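PDB 1VI0: transcriptional regulator from Bacillus subtilis, which represses transcription of genes for fatty acid transport and beta-oxidation as a DNA-binding homodimer of the TetR family, whose DNA binding is inhibited by long-chain fatty acyl-CoA. Local coordinates for the interface of chains A and B. Coordinates in Å, arbitrary orientation; residue numbers count along the deposited sequence, not the author numbering. Chains: chain A/B, transcriptional regulator.

The interface of chains A and B. Residues chain A 193-196; chain B 143-147.
Just past helix 182-191, the C-terminal tail of chain A runs antiparallel to a short stretch of chain B in the loop between helices 115-141 and 151-171, and A:His194 pairs with B:Ile145 as a beta bridge across the homodimer. Two backbone hydrogen bonds hold the two segments in register. The amide N of B:Lys146 meets A:Ile193 O at 2.8 Å, almost straight at the hydrogen (178°) and in the carbonyl plane. In return the amide N of A:Asn195 gives a more bent bond (143°) to B:Glu144 O, also 2.8 Å, approaching from above the carbonyl plane. A:Asn195 buries 96 Å², more than any other residue here. With CG anti to its backbone N (chi1 -172°), its side chain lies across the B:Gly143 to B:Ile145 backbone and carries the amide to B:Glu147. There ND2 makes a weak hydrogen bond to the carboxylate OE2 at 3.0 Å, the two planes nearly perpendicular, and a second weak one to B:Ile145 O at 3.3 Å. An alanine here would lose the side-chain amide, with its weak bonds to B:Glu147 OE2 and B:Ile145 O, and would probably loosen the tail's hold on this loop. B:Lys146 also has CG anti to its backbone N, but its chain bends at chi3 and chi4 and curls over the tail, placing CE 3.4 Å from A:His194 O. Its amino NZ lies 4.4 Å from A:His194 ND1; if the lysine is charged, it may tend to disfavour a protonated imidazole. Beside the bridge, the A:Ile193 and B:Ile145 side chains run alongside each other in the same direction, and CD1 of B:Ile145 rests 3.7 Å from CG1 of A:Ile193.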
loop_
_atom_site.group_PDB
_atom_site.type_symbol
_atom_site.label_atom_id
_atom_site.label_comp_id
_atom_site.label_asym_id
_atom_site.label_seq_id
_atom_site.Cartn_x
_atom_site.Cartn_y
_atom_site.Cartn_z
ATOM N N ILE A 193 20.087 0.714 -1.938
ATOM C CA ILE A 193 20.576 -0.438 -2.713
ATOM C C ILE A 193 21.924 -0.226 -3.354
ATOM O O ILE A 193 22.512 -1.194 -3.905
ATOM C CB ILE A 193 19.549 -0.787 -3.835
ATOM C CG1 ILE A 193 19.546 0.304 -4.895
ATOM C CG2 ILE A 193 18.157 -1.051 -3.250
ATOM C CD1 ILE A 193 18.471 0.178 -5.957
ATOM N N HIS A 194 22.520 0.947 -3.346
ATOM C CA HIS A 194 23.789 1.198 -4.032
ATOM C C HIS A 194 24.930 0.332 -3.500
ATOM O O HIS A 194 24.969 0.088 -2.279
ATOM C CB HIS A 194 24.198 2.667 -3.876
ATOM C CG HIS A 194 24.767 2.997 -2.526
ATOM N ND1 HIS A 194 24.030 3.075 -1.371
ATOM C CD2 HIS A 194 26.057 3.272 -2.171
ATOM C CE1 HIS A 194 24.828 3.370 -0.355
ATOM N NE2 HIS A 194 26.059 3.496 -0.805
ATOM N N ASN A 195 25.872 -0.016 -4.351
ATOM C CA ASN A 195 27.047 -0.799 -3.879
ATOM C C ASN A 195 28.027 0.138 -3.169
ATOM O O ASN A 195 28.220 1.271 -3.611
ATOM C CB ASN A 195 27.771 -1.475 -5.025
ATOM C CG ASN A 195 28.867 -2.438 -4.642
ATOM O OD1 ASN A 195 29.793 -2.154 -3.879
ATOM N ND2 ASN A 195 28.794 -3.663 -5.183
ATOM N N LYS A 196 28.714 -0.367 -2.166
ATOM C CA LYS A 196 29.733 0.296 -1.389
ATOM C C LYS A 196 29.205 0.605 0.024
ATOM O O LYS A 196 27.978 0.486 0.210
ATOM C CB LYS A 196 30.328 1.530 -2.022
ATOM C CG LYS A 196 31.311 1.333 -3.161
ATOM C CD LYS A 196 31.156 2.439 -4.210
ATOM C CE LYS A 196 32.261 2.386 -5.246
ATOM N NZ LYS A 196 32.298 1.081 -5.982
ATOM N N GLY B 143 27.969 -4.978 -10.272
ATOM C CA GLY B 143 28.733 -4.347 -9.191
ATOM C C GLY B 143 28.179 -2.982 -8.839
ATOM O O GLY B 143 28.656 -2.237 -7.984
ATOM N N GLU B 144 27.035 -2.691 -9.459
ATOM C CA GLU B 144 26.411 -1.410 -9.181
ATOM C C GLU B 144 25.548 -1.488 -7.896
ATOM O O GLU B 144 25.593 -0.488 -7.143
ATOM C CB GLU B 144 25.540 -0.958 -10.324
ATOM C CG GLU B 144 24.765 0.320 -9.901
ATOM C CD GLU B 144 23.813 0.687 -11.030
ATOM O OE1 GLU B 144 23.687 -0.200 -11.918
ATOM O OE2 GLU B 144 23.259 1.776 -10.950
ATOM N N ILE B 145 24.938 -2.620 -7.677
ATOM C CA ILE B 145 24.029 -2.815 -6.539
ATOM C C ILE B 145 24.739 -3.583 -5.419
ATOM O O ILE B 145 25.590 -4.446 -5.665
ATOM C CB ILE B 145 22.742 -3.533 -6.951
ATOM C CG1 ILE B 145 21.892 -2.769 -7.978
ATOM C CG2 ILE B 145 21.854 -3.879 -5.745
ATOM C CD1 ILE B 145 21.407 -1.403 -7.562
ATOM N N LYS B 146 24.389 -3.221 -4.186
ATOM C CA LYS B 146 24.944 -3.867 -2.988
ATOM C C LYS B 146 25.111 -5.369 -3.084
ATOM O O LYS B 146 24.163 -6.106 -3.352
ATOM C CB LYS B 146 23.933 -3.548 -1.843
ATOM C CG LYS B 146 24.493 -3.599 -0.477
ATOM C CD LYS B 146 23.663 -2.916 0.587
ATOM C CE LYS B 146 23.555 -1.423 0.356
ATOM N NZ LYS B 146 24.560 -0.600 1.054
ATOM N N GLU B 147 26.333 -5.913 -2.848
ATOM C CA GLU B 147 26.510 -7.349 -2.904
ATOM C C GLU B 147 25.833 -7.976 -1.673
ATOM O O GLU B 147 25.758 -7.313 -0.624
ATOM C CB GLU B 147 27.979 -7.768 -2.932
ATOM C CG GLU B 147 28.885 -6.835 -3.714
ATOM C CD GLU B 147 29.095 -7.256 -5.148
ATOM O OE1 GLU B 147 28.632 -8.358 -5.533
ATOM O OE2 GLU B 147 29.757 -6.469 -5.888
#